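Local coordinates for protein pyridoxine 4-oxidase (Mesorhizobium loti, PDB 4HA6) that oxidises pyridoxine to pyridoxal with molecular oxygen, using FAD as cofactor, and belongs to the GMC oxidoreductase family, at residues L16-S21 with K202-R207; L118-A123 with A497-R502; I158-S163 with R406-R411. All coordinates share one frame; numbering follows the deposited sequence.

Contact 1: residues L16-S21 with K202-R207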
# COMPACT_ATOMS: atom_id res chain seq x y z
N LEU A 16 -2.39 -11.62 -11.16
CA LEU A 16 -1.85 -11.88 -12.49
C LEU A 16 -1.78 -13.36 -12.79
O LEU A 16 -2.17 -13.80 -13.87
CB LEU A 16 -0.47 -11.23 -12.66
CG LEU A 16 -0.48 -9.74 -13.02
CD1 LEU A 16 0.94 -9.25 -13.30
CD2 LEU A 16 -1.36 -9.49 -14.22
N ALA A 17 -1.24 -14.13 -11.85
CA ALA A 17 -1.21 -15.59 -11.98
C ALA A 17 -2.59 -16.14 -12.41
O ALA A 17 -2.68 -16.95 -13.34
CB ALA A 17 -0.77 -16.22 -10.68
N ALA A 18 -3.64 -15.69 -11.73
CA ALA A 18 -5.00 -16.06 -12.11
C ALA A 18 -5.35 -15.54 -13.51
O ALA A 18 -5.75 -16.32 -14.39
CB ALA A 18 -5.99 -15.55 -11.10
N ARG A 19 -5.21 -14.23 -13.72
CA ARG A 19 -5.74 -13.60 -14.93
C ARG A 19 -5.00 -14.00 -16.22
O ARG A 19 -5.64 -14.30 -17.23
CB ARG A 19 -5.84 -12.08 -14.77
CG ARG A 19 -6.95 -11.66 -13.76
CD ARG A 19 -8.18 -11.06 -14.43
NE ARG A 19 -8.42 -11.65 -15.73
CZ ARG A 19 -8.49 -10.96 -16.87
NH1 ARG A 19 -8.37 -9.63 -16.86
NH2 ARG A 19 -8.69 -11.60 -18.00
N LEU A 20 -3.67 -14.04 -16.17
CA LEU A 20 -2.89 -14.44 -17.34
C LEU A 20 -3.19 -15.89 -17.73
O LEU A 20 -3.35 -16.19 -18.91
CB LEU A 20 -1.38 -14.23 -17.09
CG LEU A 20 -0.99 -12.77 -16.82
CD1 LEU A 20 0.52 -12.55 -16.81
CD2 LEU A 20 -1.65 -11.87 -17.82
N SER A 21 -3.34 -16.77 -16.75
CA SER A 21 -3.56 -18.19 -17.03
C SER A 21 -4.98 -18.51 -17.51
O SER A 21 -5.28 -19.65 -17.85
CB SER A 21 -3.21 -19.04 -15.81
OG SER A 21 -4.07 -18.72 -14.74
N LYS A 202 -9.12 -22.61 -5.65
CA LYS A 202 -8.79 -24.02 -5.90
C LYS A 202 -8.85 -24.31 -7.39
O LYS A 202 -7.97 -24.97 -7.94
CB LYS A 202 -9.76 -24.95 -5.16
CG LYS A 202 -9.44 -25.16 -3.69
CD LYS A 202 -9.52 -26.64 -3.31
CE LYS A 202 -10.88 -27.24 -3.65
NZ LYS A 202 -10.85 -28.73 -3.64
N ALA A 203 -9.89 -23.80 -8.03
CA ALA A 203 -10.06 -23.97 -9.47
C ALA A 203 -8.90 -23.39 -10.27
O ALA A 203 -8.28 -24.09 -11.06
CB ALA A 203 -11.37 -23.35 -9.92
N VAL A 204 -8.61 -22.10 -10.07
CA VAL A 204 -7.46 -21.47 -10.72
C VAL A 204 -6.18 -22.30 -10.50
O VAL A 204 -5.47 -22.62 -11.46
CB VAL A 204 -7.23 -20.02 -10.21
CG1 VAL A 204 -5.92 -19.46 -10.75
CG2 VAL A 204 -8.41 -19.12 -10.60
N ARG A 205 -5.89 -22.64 -9.25
CA ARG A 205 -4.67 -23.39 -8.93
C ARG A 205 -4.63 -24.74 -9.66
O ARG A 205 -3.56 -25.28 -9.93
CB ARG A 205 -4.52 -23.58 -7.43
CG ARG A 205 -4.30 -22.28 -6.62
CD ARG A 205 -4.37 -22.56 -5.11
NE ARG A 205 -4.08 -21.41 -4.25
CZ ARG A 205 -2.91 -21.22 -3.62
NH1 ARG A 205 -1.93 -22.10 -3.77
NH2 ARG A 205 -2.72 -20.16 -2.85
N GLY A 206 -5.80 -25.29 -9.97
CA GLY A 206 -5.87 -26.58 -10.65
C GLY A 206 -5.52 -26.54 -12.13
O GLY A 206 -5.34 -27.59 -12.74
N ARG A 207 -5.43 -25.34 -12.71
CA ARG A 207 -5.16 -25.21 -14.14
C ARG A 207 -3.83 -25.85 -14.52
O ARG A 207 -2.81 -25.63 -13.84
CB ARG A 207 -5.16 -23.73 -14.55
CG ARG A 207 -6.49 -23.02 -14.38
CD ARG A 207 -6.41 -21.53 -14.69
NE ARG A 207 -7.73 -20.91 -14.57
CZ ARG A 207 -7.96 -19.60 -14.49
NH1 ARG A 207 -6.96 -18.73 -14.53
NH2 ARG A 207 -9.21 -19.15 -14.38
O HOH W 1 -8.91 -16.71 -13.29

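Contact 2: residues L118-A123 with A497-R502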
# COMPACT_ATOMS: atom_id res chain seq x y z
N LEU A 118 -12.38 3.16 -14.00
CA LEU A 118 -13.70 2.82 -13.46
C LEU A 118 -14.16 1.38 -13.81
O LEU A 118 -14.47 0.60 -12.90
CB LEU A 118 -14.74 3.88 -13.85
CG LEU A 118 -15.71 4.44 -12.81
CD1 LEU A 118 -15.15 4.44 -11.41
CD2 LEU A 118 -16.10 5.85 -13.22
N PRO A 119 -14.13 1.00 -15.11
CA PRO A 119 -14.49 -0.40 -15.41
C PRO A 119 -13.49 -1.40 -14.84
O PRO A 119 -13.84 -2.57 -14.68
CB PRO A 119 -14.42 -0.45 -16.95
CG PRO A 119 -14.48 0.95 -17.41
CD PRO A 119 -13.84 1.77 -16.33
N VAL A 120 -12.26 -0.97 -14.58
CA VAL A 120 -11.25 -1.87 -14.01
C VAL A 120 -11.54 -2.16 -12.54
O VAL A 120 -11.58 -3.32 -12.12
CB VAL A 120 -9.80 -1.33 -14.21
CG1 VAL A 120 -8.79 -2.12 -13.37
CG2 VAL A 120 -9.41 -1.35 -15.69
N PHE A 121 -11.76 -1.10 -11.75
CA PHE A 121 -12.18 -1.26 -10.36
C PHE A 121 -13.44 -2.14 -10.29
O PHE A 121 -13.50 -3.10 -9.54
CB PHE A 121 -12.45 0.11 -9.72
CG PHE A 121 -11.21 0.85 -9.30
CD1 PHE A 121 -10.98 2.15 -9.73
CD2 PHE A 121 -10.28 0.25 -8.46
CE1 PHE A 121 -9.85 2.84 -9.35
CE2 PHE A 121 -9.13 0.94 -8.07
CZ PHE A 121 -8.92 2.24 -8.52
N GLN A 122 -14.43 -1.80 -11.10
CA GLN A 122 -15.67 -2.57 -11.16
C GLN A 122 -15.46 -4.06 -11.46
O GLN A 122 -16.15 -4.90 -10.88
CB GLN A 122 -16.64 -1.94 -12.17
CG GLN A 122 -17.10 -0.52 -11.79
CD GLN A 122 -17.77 0.19 -12.94
OE1 GLN A 122 -17.92 -0.37 -14.02
NE2 GLN A 122 -18.18 1.44 -12.71
N ALA A 123 -14.54 -4.39 -12.36
CA ALA A 123 -14.24 -5.80 -12.64
C ALA A 123 -13.64 -6.50 -11.42
O ALA A 123 -13.79 -7.72 -11.24
CB ALA A 123 -13.30 -5.93 -13.84
N ALA A 497 -2.61 -4.05 -11.68
CA ALA A 497 -2.41 -5.41 -12.16
C ALA A 497 -3.50 -5.78 -13.18
O ALA A 497 -3.20 -6.33 -14.25
CB ALA A 497 -2.38 -6.39 -11.01
N GLU A 498 -4.76 -5.44 -12.87
CA GLU A 498 -5.85 -5.75 -13.79
C GLU A 498 -5.67 -5.05 -15.14
O GLU A 498 -5.91 -5.66 -16.18
CB GLU A 498 -7.22 -5.42 -13.18
CG GLU A 498 -8.42 -5.64 -14.12
CD GLU A 498 -8.59 -7.09 -14.60
OE1 GLU A 498 -9.24 -7.30 -15.65
OE2 GLU A 498 -8.09 -8.03 -13.94
N THR A 499 -5.25 -3.78 -15.15
CA THR A 499 -5.09 -3.14 -16.46
C THR A 499 -3.96 -3.79 -17.26
O THR A 499 -4.04 -3.92 -18.48
CB THR A 499 -5.06 -1.55 -16.49
OG1 THR A 499 -3.75 -1.07 -16.78
CG2 THR A 499 -5.61 -0.91 -15.23
N PHE A 500 -2.92 -4.26 -16.57
CA PHE A 500 -1.88 -4.98 -17.29
C PHE A 500 -2.38 -6.34 -17.81
O PHE A 500 -1.97 -6.79 -18.88
CB PHE A 500 -0.63 -5.18 -16.45
CG PHE A 500 0.43 -5.97 -17.15
CD1 PHE A 500 0.51 -7.35 -16.99
CD2 PHE A 500 1.33 -5.33 -17.99
CE1 PHE A 500 1.49 -8.08 -17.65
CE2 PHE A 500 2.31 -6.05 -18.64
CZ PHE A 500 2.39 -7.43 -18.47
N ALA A 501 -3.25 -7.00 -17.05
CA ALA A 501 -3.78 -8.29 -17.50
C ALA A 501 -4.60 -8.07 -18.76
O ALA A 501 -4.51 -8.83 -19.73
CB ALA A 501 -4.62 -8.94 -16.43
N ARG A 502 -5.40 -7.01 -18.75
CA ARG A 502 -6.23 -6.67 -19.90
C ARG A 502 -5.37 -6.35 -21.12
O ARG A 502 -5.70 -6.74 -22.24
CB ARG A 502 -7.16 -5.51 -19.55
CG ARG A 502 -8.15 -5.86 -18.43
CD ARG A 502 -9.06 -4.69 -18.05
NE ARG A 502 -10.26 -5.20 -17.40
CZ ARG A 502 -11.48 -4.72 -17.59
NH1 ARG A 502 -11.68 -3.69 -18.40
NH2 ARG A 502 -12.50 -5.27 -16.95

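Contact 3: residues I158-S163 with R406-R411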
# COMPACT_ATOMS: atom_id res chain seq x y z
N ILE A 158 -17.63 9.58 13.80
CA ILE A 158 -18.29 9.90 12.54
C ILE A 158 -19.25 11.07 12.74
O ILE A 158 -19.27 12.00 11.94
CB ILE A 158 -18.96 8.64 11.93
CG1 ILE A 158 -17.90 7.76 11.27
CG2 ILE A 158 -20.03 9.00 10.89
CD1 ILE A 158 -18.40 6.41 10.84
N GLU A 159 -20.01 11.03 13.83
CA GLU A 159 -20.91 12.13 14.20
C GLU A 159 -20.17 13.45 14.44
O GLU A 159 -20.65 14.52 14.07
CB GLU A 159 -21.71 11.77 15.46
CG GLU A 159 -22.83 10.78 15.20
CD GLU A 159 -23.87 11.34 14.26
OE1 GLU A 159 -24.10 12.57 14.27
OE2 GLU A 159 -24.47 10.54 13.50
N ALA A 160 -19.01 13.37 15.09
CA ALA A 160 -18.22 14.56 15.36
C ALA A 160 -17.80 15.21 14.04
O ALA A 160 -17.97 16.41 13.85
CB ALA A 160 -17.00 14.21 16.20
N GLY A 161 -17.25 14.40 13.14
CA GLY A 161 -16.91 14.88 11.81
C GLY A 161 -18.10 15.45 11.04
O GLY A 161 -17.99 16.49 10.39
N ALA A 162 -19.23 14.76 11.10
CA ALA A 162 -20.44 15.18 10.40
C ALA A 162 -20.95 16.52 10.93
O ALA A 162 -21.45 17.34 10.16
CB ALA A 162 -21.52 14.10 10.50
N SER A 163 -20.85 16.74 12.24
CA SER A 163 -21.29 17.99 12.83
C SER A 163 -20.43 19.15 12.34
O SER A 163 -20.89 20.30 12.29
CB SER A 163 -21.26 17.92 14.35
OG SER A 163 -19.94 17.88 14.85
N ARG A 406 -7.48 17.30 16.63
CA ARG A 406 -7.84 17.78 17.96
C ARG A 406 -9.22 18.44 17.94
O ARG A 406 -10.00 18.24 18.87
CB ARG A 406 -6.75 18.70 18.50
CG ARG A 406 -5.39 17.98 18.60
CD ARG A 406 -4.34 18.85 19.27
NE ARG A 406 -4.63 19.00 20.69
CZ ARG A 406 -4.21 20.02 21.43
NH1 ARG A 406 -3.50 20.99 20.88
NH2 ARG A 406 -4.52 20.07 22.72
N THR A 407 -9.54 19.18 16.88
CA THR A 407 -10.86 19.79 16.74
C THR A 407 -11.94 18.69 16.80
O THR A 407 -12.89 18.77 17.59
CB THR A 407 -11.00 20.62 15.44
OG1 THR A 407 -10.05 21.70 15.47
CG2 THR A 407 -12.40 21.22 15.31
N ILE A 408 -11.77 17.66 15.98
CA ILE A 408 -12.71 16.53 16.00
C ILE A 408 -12.70 15.85 17.36
O ILE A 408 -13.76 15.61 17.94
CB ILE A 408 -12.41 15.49 14.91
CG1 ILE A 408 -12.62 16.11 13.52
CG2 ILE A 408 -13.31 14.27 15.10
CD1 ILE A 408 -12.05 15.27 12.38
N GLY A 409 -11.50 15.55 17.88
CA GLY A 409 -11.37 14.88 19.16
C GLY A 409 -12.10 15.52 20.34
O GLY A 409 -12.56 14.81 21.25
N HIS A 410 -12.23 16.84 20.32
CA HIS A 410 -12.83 17.56 21.45
C HIS A 410 -14.28 17.93 21.23
O HIS A 410 -14.86 18.69 22.01
CB HIS A 410 -12.01 18.81 21.77
CG HIS A 410 -10.67 18.52 22.36
ND1 HIS A 410 -9.62 18.02 21.61
CD2 HIS A 410 -10.21 18.62 23.63
CE1 HIS A 410 -8.57 17.86 22.39
NE2 HIS A 410 -8.89 18.22 23.62
N ARG A 411 -14.88 17.41 20.16
CA ARG A 411 -16.30 17.68 19.90
C ARG A 411 -17.18 17.04 20.97
O ARG A 411 -16.88 15.95 21.48
CB ARG A 411 -16.71 17.14 18.53
CG ARG A 411 -16.08 17.87 17.36
CD ARG A 411 -16.62 19.31 17.23
NE ARG A 411 -18.06 19.32 16.98
CZ ARG A 411 -18.76 20.42 16.69
NH1 ARG A 411 -18.15 21.61 16.61
NH2 ARG A 411 -20.07 20.34 16.47

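Contact 1: residues L16-S21 with K202-R207
The helix at residues 11-20 is the first of the Rossmann-type FAD-binding fold, running from the cofactor-binding end of strand 4-7 to the loop that leads to strand 28-31. Its C-terminal end is met here by the short helix 202-205 and by Arg207, just ahead of the sheet's edge strand 210-213. Arg207 does most of the work. Its chain runs extended from CG to NE and lays the rim of the guanidinium against the last turn of the first helix, with Ala18 O and Ser21 OG both at the edge and in plane. NH1 gives a good hydrogen bond to Ser21 OG at 2.9 Å, with an N-H...O angle of 151°. The same nitrogen reaches Ala18 O at 2.7 Å, but the bond is bent to 125° and weak. Arg207 NH2 donates to a water at 2.7 Å, which in turn gives a weak bond to Ala18 O. Val204 supplies the apolar half: CG1, anti to the backbone N, rests 3.8 Å from Ala18 CA and 3.9 Å from Ala18 CB, while CG2 sits over one guanidinium face near its rim. Nearby, Asn209 ND2 bonds to Ser21 O. A cation set against the carbonyl end of a helix would be favoured by the helix dipole, so Arg207 probably stabilises this terminus electrostatically as well as through its bonds.

Contact 2: residues L118-A123 with A497-R502
Apolar packing centres on Val120, whose two methyls diverge over one flank of the other helix. CG1, anti to the backbone N, bears on the aliphatic part of Glu498, 3.6 Å from its CG, the two side chains crossing obliquely. The glutamate bends at chi2 (61°), keeping CB and CG against the valine while the carboxylate turns aside. Thr499 CG2 lies across both methyls, 3.9 Å from Val120 CG2, the two side chains nearly at a right angle. Val120 CG2 also reaches Arg502 CD at 4.1 Å, valine and arginine sliding past each other in opposite directions. An alanine at Val120 would remove both methyls and would probably loosen the packing on Glu498 and Thr499 and the support under the Arg502 chain. The axes of the two short segments approach to 9.9 Å, their N-to-C directions 102° apart. Segment 497-502 belongs to the C-terminal helix 490-506, which starts at the FAD-binding His490 and packs on helix 11-20 of the Rossmann-type domain; segment 118-123 belongs to helix 114-124, kinked at Pro119 and Val120, and covers another side of it. The polar interactions run from the buried Glu498 out to the exposed Arg502. Arg502, extended from CG to NE, directs NE at Glu498 OE1, forming a salt bridge of 2.9 Å. The N-H...O angle is 159°; OE1 lies in the guanidinium plane and accepts through its anti lone pair. The same OE1 also pairs with Arg19 of helix 11-20; two arginines on one carboxylate oxygen would be expected to keep Glu498 ionised. Beyond that bridge the guanidinium has Val120 CG2 over one face and brings NH2 to within 3.3 Å of Ala123 CB.

Contact 3: residues I158-S163 with R406-R411
Arg406 O is gripped by two N-H groups of one residue: His410 N at 3.0 Å closes the last turn of helix 392-409, and His410 ND1 adds a side-chain bond of 2.8 Å. That helix and helix 152-163 each touch strand 314-320 of the antiparallel sheet, Ile408 on Met320 and Ile158 on Ser316, so the contact joins two helices that share one strand, away from the FAD. ND1 must carry its hydrogen for its bond; it approaches from above the carbonyl plane, with the oxygen near the plane of the ring, and the imidazole also meets Tyr300 edge-to-face. His410 is the first residue to leave the helical course, and the chain then turns so that Arg411 comes to face helix 152-163. The small Ala160 and Gly161 are consistent with the close approach. Ala160 CB touches both Arg411 CB at 3.8 Å and Ile408 CG2 at 3.9 Å, and Gly161 presents its bare backbone to Ile408. Arg411 bends at both chi2 and chi3, folding its chain over Ala160; its NE also forms a salt bridge with Glu413. Ser163, in the conformer described, one of two modelled, has OG in the crowded position between N and the carbonyl carbon (chi1 70°) and donates to Ala160 O at 2.7 Å. From there the same OG stands 2.9 Å from Arg411 NH2, with Ser163 CB 3.4 Å from that nitrogen.

How the contacts relate
From the N terminus the chain supplies the first halves of contacts 1, 2 and 3 in turn, at 16-21, 118-123 and 158-163. Contact 1 closes first, at 202-207, contact 3 at 406-411 and contact 2 last, at 497-502 near the C terminus. The loop of contact 3 therefore falls within that of contact 2, while contact 1 crosses both. Contacts 1 and 2 adjoin: Leu16 packs on Phe500, Arg19 on Ala501, so helix 11-20 ties the edge of the Rossmann-type sheet to the C-terminal helix, which in turn holds helix 114-124. Contact 3 stands apart beside the antiparallel sheet, its centre about 46 Å from that of contact 1, across the chain's centre.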